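Local coordinates for protein putative protease (Parabacteroides distasonis ATCC 8503, PDB 3KD4) that is of unproven function but is probably exported and may act as a protease, at residues V393-I397 / E425-V431; G400-M406 / L419-E425; I448-K454 / D486-L490. All blocks are in the same frame, centred on the assembly; numbering follows the deposited sequence.

Contact 1: residues V393-I397 / E425-V431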
# COMPACT_ATOMS: atom_id res chain seq x y z
N VAL A 393 -0.47 28.25 23.92
CA VAL A 393 -0.33 27.41 22.73
C VAL A 393 -1.69 26.75 22.48
O VAL A 393 -2.15 25.98 23.30
CB VAL A 393 0.79 26.37 22.90
CG1 VAL A 393 0.98 25.55 21.60
CG2 VAL A 393 2.09 27.08 23.25
N LEU A 394 -2.35 27.11 21.39
CA LEU A 394 -3.63 26.48 21.05
C LEU A 394 -3.32 25.02 20.67
O LEU A 394 -2.43 24.77 19.86
CB LEU A 394 -4.30 27.22 19.90
CG LEU A 394 -4.64 28.69 20.13
CD1 LEU A 394 -4.99 29.40 18.80
CD2 LEU A 394 -5.74 28.82 21.19
N PRO A 395 -4.03 24.05 21.26
CA PRO A 395 -3.61 22.66 20.99
C PRO A 395 -3.83 22.21 19.55
O PRO A 395 -4.83 22.56 18.94
CB PRO A 395 -4.46 21.84 21.95
CG PRO A 395 -5.64 22.70 22.25
CD PRO A 395 -5.17 24.12 22.19
N ALA A 396 -2.90 21.44 19.00
CA ALA A 396 -3.09 20.85 17.67
C ALA A 396 -4.14 19.77 17.75
O ALA A 396 -4.29 19.13 18.79
CB ALA A 396 -1.79 20.25 17.19
N ILE A 397 -4.89 19.58 16.67
CA ILE A 397 -5.79 18.43 16.59
C ILE A 397 -5.00 17.25 16.01
O ILE A 397 -3.89 17.45 15.54
CB ILE A 397 -7.02 18.73 15.72
CG1 ILE A 397 -6.63 18.86 14.24
CG2 ILE A 397 -7.72 19.98 16.22
CD1 ILE A 397 -7.82 18.84 13.31
N GLU A 425 -9.71 21.52 6.10
CA GLU A 425 -9.87 21.49 7.56
C GLU A 425 -10.21 22.86 8.12
O GLU A 425 -9.69 23.88 7.66
CB GLU A 425 -8.61 20.98 8.25
CG GLU A 425 -7.93 19.86 7.56
CD GLU A 425 -6.90 19.16 8.40
OE1 GLU A 425 -6.68 19.54 9.58
OE2 GLU A 425 -6.31 18.20 7.86
N GLU A 426 -11.08 22.87 9.12
CA GLU A 426 -11.37 24.07 9.88
C GLU A 426 -11.33 23.74 11.36
O GLU A 426 -12.01 22.80 11.80
CB GLU A 426 -12.73 24.62 9.52
CG GLU A 426 -13.12 25.79 10.40
CD GLU A 426 -14.55 26.23 10.15
OE1 GLU A 426 -15.47 25.41 10.38
OE2 GLU A 426 -14.73 27.38 9.70
N VAL A 427 -10.52 24.49 12.11
CA VAL A 427 -10.44 24.30 13.55
C VAL A 427 -10.77 25.63 14.22
O VAL A 427 -10.13 26.65 13.93
CB VAL A 427 -9.05 23.81 14.01
CG1 VAL A 427 -9.05 23.54 15.54
CG2 VAL A 427 -8.65 22.54 13.23
N THR A 428 -11.77 25.62 15.10
CA THR A 428 -12.22 26.81 15.81
C THR A 428 -11.88 26.72 17.28
O THR A 428 -12.33 25.81 17.97
CB THR A 428 -13.71 26.99 15.66
OG1 THR A 428 -14.01 27.18 14.28
CG2 THR A 428 -14.22 28.21 16.47
N TYR A 429 -11.07 27.66 17.77
CA TYR A 429 -10.68 27.67 19.18
C TYR A 429 -11.48 28.77 19.87
O TYR A 429 -11.59 29.87 19.36
CB TYR A 429 -9.19 27.97 19.35
CG TYR A 429 -8.26 26.96 18.73
CD1 TYR A 429 -7.84 27.08 17.41
CD2 TYR A 429 -7.81 25.88 19.46
CE1 TYR A 429 -7.00 26.14 16.84
CE2 TYR A 429 -6.97 24.94 18.91
CZ TYR A 429 -6.56 25.07 17.60
OH TYR A 429 -5.72 24.12 17.06
N THR A 430 -12.07 28.46 21.03
CA THR A 430 -12.68 29.50 21.83
C THR A 430 -11.80 29.65 23.06
O THR A 430 -11.62 28.71 23.85
CB THR A 430 -14.14 29.21 22.19
OG1 THR A 430 -14.91 29.10 20.99
CG2 THR A 430 -14.72 30.36 23.03
N VAL A 431 -11.18 30.82 23.16
CA VAL A 431 -10.20 31.07 24.18
C VAL A 431 -10.79 32.04 25.21
O VAL A 431 -11.25 33.12 24.84
CB VAL A 431 -8.92 31.69 23.57
CG1 VAL A 431 -7.92 31.96 24.67
CG2 VAL A 431 -8.34 30.75 22.51
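The ring of Tyr429 carries the side chain of Leu394 over one of its faces: CB of Leu394 sits 3.8 Å from the ring centroid and 16° off the ring normal, a CH-pi contact, with Leu394 CB and Tyr429 CE2 3.6 Å apart. Just beyond this overlap, the hydroxyl at the edge of the same ring donates a short hydrogen bond, 2.6 Å from Tyr429 OH to Pro395 O, while CD of Pro395 rests 3.8 Å from Tyr429 CE2. One tyrosine thus meets both a side chain and the backbone of 393-397, an extended loop that follows strand 389-393 with polyproline II-like backbone angles at residues 394-396. The loop passes over one face of the mixed sheet whose strand 423-433 supplies 425-431, and residues 394-397 run at 146° to 425-431. As in any strand, alternate residues face the same way, so Glu425, Val427, Tyr429 and Val431 all point toward the loop. Leu394 CD2 meets Val431 CG2 at 3.5 Å, and Ile397 CD1 meets Val427 CG2 at 3.8 Å. CD1 of Ile397 also lies 4.0 Å from Glu425 OE1, although the carboxylate is engaged in hydrogen bonds, OE2 accepting from the amide of Ile401 and OE1 from a water. The carbonyl of Leu394 accepts a hydrogen bond from Arg500, which also touches Tyr429. The contact is thus mostly apolar, and its one direct hydrogen bond keeps the tyrosine hydroxyl satisfied in a buried place by pairing it with the loop carbonyl of Pro395.

Contact 2: residues G400-M406 / L419-E425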
# COMPACT_ATOMS: atom_id res chain seq x y z
N GLY A 400 -6.42 14.32 10.26
CA GLY A 400 -6.09 15.11 9.09
C GLY A 400 -4.60 15.31 8.91
O GLY A 400 -3.80 14.41 9.22
N ILE A 401 -4.22 16.49 8.41
CA ILE A 401 -2.86 16.75 8.00
C ILE A 401 -1.92 16.56 9.18
O ILE A 401 -0.78 16.16 8.99
CB ILE A 401 -2.66 18.17 7.43
CG1 ILE A 401 -3.43 18.35 6.14
CG2 ILE A 401 -1.23 18.40 7.06
CD1 ILE A 401 -3.51 19.82 5.70
N ASP A 402 -2.39 16.86 10.38
CA ASP A 402 -1.54 16.73 11.58
C ASP A 402 -1.12 15.29 11.86
O ASP A 402 -0.16 15.11 12.58
CB ASP A 402 -2.19 17.34 12.81
CG ASP A 402 -2.31 18.87 12.71
OD1 ASP A 402 -1.27 19.57 12.61
OD2 ASP A 402 -3.46 19.36 12.74
N SER A 403 -1.80 14.30 11.28
CA SER A 403 -1.40 12.92 11.41
C SER A 403 -0.51 12.43 10.23
O SER A 403 -0.06 11.28 10.23
CB SER A 403 -2.65 12.04 11.53
OG SER A 403 -3.36 11.98 10.29
N TRP A 404 -0.25 13.28 9.24
CA TRP A 404 0.45 12.86 8.03
C TRP A 404 1.97 12.73 8.18
O TRP A 404 2.65 12.28 7.26
CB TRP A 404 0.14 13.78 6.86
CG TRP A 404 -1.23 13.71 6.35
CD1 TRP A 404 -2.23 12.84 6.74
CD2 TRP A 404 -1.74 14.45 5.26
NE1 TRP A 404 -3.35 13.06 5.97
CE2 TRP A 404 -3.07 14.03 5.05
CE3 TRP A 404 -1.21 15.44 4.44
CZ2 TRP A 404 -3.88 14.57 4.05
CZ3 TRP A 404 -2.01 15.99 3.46
CH2 TRP A 404 -3.32 15.55 3.26
N GLY A 405 2.51 13.16 9.31
CA GLY A 405 3.93 13.02 9.55
C GLY A 405 4.78 14.01 8.77
O GLY A 405 5.93 13.73 8.48
N MSE A 406 4.21 15.18 8.48
CA MSE A 406 4.84 16.17 7.60
C MSE A 406 5.25 17.44 8.32
O MSE A 406 5.36 18.49 7.68
CB MSE A 406 3.90 16.55 6.44
CG MSE A 406 3.56 15.40 5.52
SE MSE A 406 2.54 15.99 4.04
CE MSE A 406 2.32 14.25 3.16
N LEU A 419 0.31 13.54 -1.60
CA LEU A 419 -0.47 13.61 -0.38
C LEU A 419 -1.40 12.40 -0.29
O LEU A 419 -1.83 11.87 -1.32
CB LEU A 419 -1.33 14.87 -0.40
CG LEU A 419 -0.63 16.21 -0.64
CD1 LEU A 419 -1.71 17.28 -0.53
CD2 LEU A 419 0.48 16.43 0.38
N PRO A 420 -1.75 11.97 0.93
CA PRO A 420 -2.66 10.83 1.07
C PRO A 420 -4.04 11.11 0.46
O PRO A 420 -4.66 10.20 -0.08
CB PRO A 420 -2.77 10.66 2.59
CG PRO A 420 -1.65 11.39 3.18
CD PRO A 420 -1.27 12.47 2.24
N SER A 421 -4.48 12.37 0.52
CA SER A 421 -5.78 12.78 -0.03
C SER A 421 -5.80 14.28 -0.21
O SER A 421 -4.95 14.99 0.31
CB SER A 421 -6.93 12.42 0.92
OG SER A 421 -6.96 13.28 2.06
N LEU A 422 -6.79 14.78 -0.94
CA LEU A 422 -7.11 16.19 -0.85
C LEU A 422 -7.75 16.39 0.53
O LEU A 422 -8.25 15.43 1.14
CB LEU A 422 -8.05 16.64 -1.94
CG LEU A 422 -7.55 16.37 -3.36
CD1 LEU A 422 -8.60 16.91 -4.37
CD2 LEU A 422 -6.19 16.97 -3.60
N ILE A 423 -7.72 17.63 1.03
CA ILE A 423 -8.23 17.85 2.36
C ILE A 423 -8.68 19.29 2.53
O ILE A 423 -8.16 20.23 1.85
CB ILE A 423 -7.15 17.47 3.42
CG1 ILE A 423 -7.80 17.27 4.79
CG2 ILE A 423 -6.02 18.55 3.44
CD1 ILE A 423 -7.22 16.13 5.60
N ARG A 424 -9.66 19.44 3.41
CA ARG A 424 -10.13 20.74 3.85
C ARG A 424 -10.37 20.64 5.34
O ARG A 424 -11.15 19.78 5.80
CB ARG A 424 -11.44 21.11 3.17
CG ARG A 424 -11.41 21.11 1.66
CD ARG A 424 -12.81 21.33 1.09
NE ARG A 424 -13.21 22.72 0.92
CZ ARG A 424 -13.82 23.43 1.86
NH1 ARG A 424 -14.08 22.87 3.03
NH2 ARG A 424 -14.18 24.69 1.63
N GLU A 425 -9.71 21.52 6.10
CA GLU A 425 -9.87 21.49 7.56
C GLU A 425 -10.21 22.86 8.12
O GLU A 425 -9.69 23.88 7.66
CB GLU A 425 -8.61 20.98 8.25
CG GLU A 425 -7.93 19.86 7.56
CD GLU A 425 -6.90 19.16 8.40
OE1 GLU A 425 -6.68 19.54 9.58
OE2 GLU A 425 -6.31 18.20 7.86
O HOH W 1 -5.03 18.12 10.87
O HOH W 2 -6.29 12.05 4.45
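The backbone of 400-406 makes a 3-10 turn at 401-403 against the start of strand 423-433, in the five-stranded mixed sheet of the DUF3858 region. Amides of Ser403 and Trp404 bond back to the carbonyls of Gly400 and Ile401. The two backbones stay apart, with CA of Gly400 7.6 Å from CA of Glu425 and CA of Trp404 7.9 Å from CA of Pro420. Gly400 (phi/psi 88°/-145°) leaves space that a CB would take from Glu425 OE2. That carboxylate instead accepts a near-linear hydrogen bond, 2.8 Å from Ile401 N to Glu425 OE2, and water 1 joins Asp402 N to Glu425 OE1. Asp402 also bonds through OD2 to Trp494 of helix 481-495.

Beside this bond, Ile401 CD1 packs 3.6 Å from Ile423 CG2. Trp404 lies along the loop that leads into the strand: Pro420 CD sits over its six-membered ring, 3.5 Å from the centroid in a CH-pi contact, and CZ3 of Trp404 is 4.0 Å from Leu419 CD2. Met406, modelled as selenomethionine, adds CE at 4.0 Å from Leu419 CD2. Water 2 donates to Ser421 OG at 2.8 Å and is reached weakly by Trp404 NE1 at 3.5 Å.

Contact 3: residues I448-K454 / D486-L490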
# COMPACT_ATOMS: atom_id res chain seq x y z
N ILE A 448 -2.02 32.67 3.64
CA ILE A 448 -1.03 32.26 2.66
C ILE A 448 -1.80 31.53 1.55
O ILE A 448 -2.53 30.58 1.78
CB ILE A 448 0.09 31.39 3.28
CG1 ILE A 448 1.06 30.97 2.16
CG2 ILE A 448 -0.50 30.19 4.06
CD1 ILE A 448 2.38 30.41 2.64
N SER A 449 -1.67 32.05 0.34
CA SER A 449 -2.43 31.56 -0.78
C SER A 449 -1.50 31.15 -1.91
O SER A 449 -0.62 31.92 -2.32
CB SER A 449 -3.39 32.64 -1.24
OG SER A 449 -4.37 32.05 -2.05
N LYS A 450 -1.68 29.94 -2.41
CA LYS A 450 -0.80 29.40 -3.43
C LYS A 450 -1.67 28.78 -4.49
O LYS A 450 -2.88 28.66 -4.31
CB LYS A 450 0.14 28.33 -2.83
CG LYS A 450 1.19 28.88 -1.86
CD LYS A 450 2.15 29.89 -2.47
CE LYS A 450 3.09 30.41 -1.41
NZ LYS A 450 4.04 31.43 -1.90
N PRO A 451 -1.06 28.38 -5.61
CA PRO A 451 -1.90 27.86 -6.69
C PRO A 451 -2.75 26.64 -6.32
O PRO A 451 -3.80 26.47 -6.88
CB PRO A 451 -0.88 27.50 -7.78
CG PRO A 451 0.32 28.39 -7.50
CD PRO A 451 0.36 28.55 -6.03
N PHE A 452 -2.33 25.82 -5.36
CA PHE A 452 -3.05 24.57 -5.11
C PHE A 452 -3.59 24.49 -3.69
O PHE A 452 -4.05 23.44 -3.26
CB PHE A 452 -2.14 23.40 -5.49
CG PHE A 452 -1.79 23.38 -6.96
CD1 PHE A 452 -2.81 23.28 -7.93
CD2 PHE A 452 -0.48 23.55 -7.39
CE1 PHE A 452 -2.51 23.32 -9.32
CE2 PHE A 452 -0.16 23.58 -8.76
CZ PHE A 452 -1.18 23.45 -9.72
N GLY A 453 -3.59 25.61 -2.97
CA GLY A 453 -4.24 25.62 -1.66
C GLY A 453 -4.11 26.93 -0.92
O GLY A 453 -3.63 27.91 -1.47
N LYS A 454 -4.53 26.93 0.34
CA LYS A 454 -4.58 28.17 1.12
C LYS A 454 -4.69 27.80 2.58
O LYS A 454 -5.33 26.82 2.92
CB LYS A 454 -5.80 29.00 0.67
CG LYS A 454 -6.06 30.30 1.43
CD LYS A 454 -7.20 31.10 0.85
CE LYS A 454 -8.56 30.50 1.20
NZ LYS A 454 -9.70 31.43 0.73
N ASP A 486 5.82 25.58 -2.99
CA ASP A 486 4.52 26.16 -2.73
C ASP A 486 3.63 25.31 -1.82
O ASP A 486 2.98 25.87 -0.94
CB ASP A 486 3.78 26.46 -4.04
CG ASP A 486 4.38 27.63 -4.81
OD1 ASP A 486 5.16 28.42 -4.21
OD2 ASP A 486 4.09 27.75 -6.02
N VAL A 487 3.58 23.99 -2.01
CA VAL A 487 2.74 23.18 -1.13
C VAL A 487 3.41 23.01 0.26
O VAL A 487 2.75 22.97 1.30
CB VAL A 487 2.29 21.83 -1.76
CG1 VAL A 487 3.46 20.94 -2.07
CG2 VAL A 487 1.26 21.12 -0.82
N ARG A 488 4.74 22.94 0.27
CA ARG A 488 5.46 22.84 1.51
C ARG A 488 5.21 24.08 2.36
O ARG A 488 5.04 23.98 3.56
CB ARG A 488 6.94 22.67 1.24
CG ARG A 488 7.79 22.64 2.51
CD ARG A 488 9.18 22.42 2.08
NE ARG A 488 10.11 22.45 3.20
CZ ARG A 488 10.87 23.50 3.53
NH1 ARG A 488 10.83 24.64 2.84
NH2 ARG A 488 11.70 23.39 4.57
N SER A 489 5.18 25.25 1.76
CA SER A 489 4.92 26.46 2.54
C SER A 489 3.50 26.44 3.15
O SER A 489 3.33 26.84 4.27
CB SER A 489 5.23 27.72 1.73
OG SER A 489 4.24 27.94 0.74
N LEU A 490 2.51 25.86 2.45
CA LEU A 490 1.17 25.71 3.00
C LEU A 490 1.18 24.78 4.19
O LEU A 490 0.63 25.10 5.27
CB LEU A 490 0.18 25.19 1.94
CG LEU A 490 -0.07 26.07 0.71
CD1 LEU A 490 -1.02 25.38 -0.33
CD2 LEU A 490 -0.64 27.45 1.11
O HOH W 3 6.04 29.43 -1.86
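A beta hairpin, turned at Lys450-Gly453 by a type I beta turn, presents its end to helix 481-495. Strand 448-450, part of an outermost strand of its sheet, runs almost antiparallel to helix segment 486-490 (154°), with the axes 8.8 Å apart at their closest. Within the hairpin, Lys450 N bonds to Gly453 O at 3.0 Å; the return bond from Gly453 N to Lys450 O is weak.

Leu490 is the chief helix residue here. Its CA-to-CB bond points sideways, but the mt rotamer carries the methyls across to the hairpin: CD1 lies 3.5 Å from Gly453 CA, and CD2 is 3.8 Å from Lys450 CG and 4.0 Å from Ile448 CG2. A CB on Gly453 would run into that CD1, so the close approach depends on glycine. Ile448, with chi1 and chi2 both t, stretches CD1 to 3.6 Å from Ser489 OG. Ser489 takes the p rotamer, which turns its OG back onto the preceding helical turn, where it donates to Asp486 O at 2.9 Å.

Phe452 makes a cation-pi contact with Lys476. In Lys450, chi1 m sets CG 3.6 Å from Asp486 O, and the second bend (chi2 m) with the extended remainder brings CE to 3.5 Å from Ser489 OG. The charged ends of Lys450 and Asp486 meet in a long salt bridge, 4.0 Å from Lys450 NZ to Asp486 OD1, with water 3 between them, 2.8 Å from Lys450 NZ and 2.7 Å from Asp486 OD1.

All three contacts fall within the DUF3858 range and reach one five-stranded mixed sheet. Contacts 1 and 2 both use strand 423-433 and share Glu425; their centres are 16 Å apart, they touch where Ile397 meets Asp402, and contact 2 is nested inside the loop that contact 1 closes. Contact 3 follows later in the chain, at the edge hairpin; its centre is 14 Å from contact 2 and 20 Å from contact 1, without touching either. Helix 481-495 links them: its Trp494 touches Glu425 and Val427, its Ile491 meets Met406, and its 486-490 segment packs on the hairpin. Loop and helix together thus cover one face of the sheet.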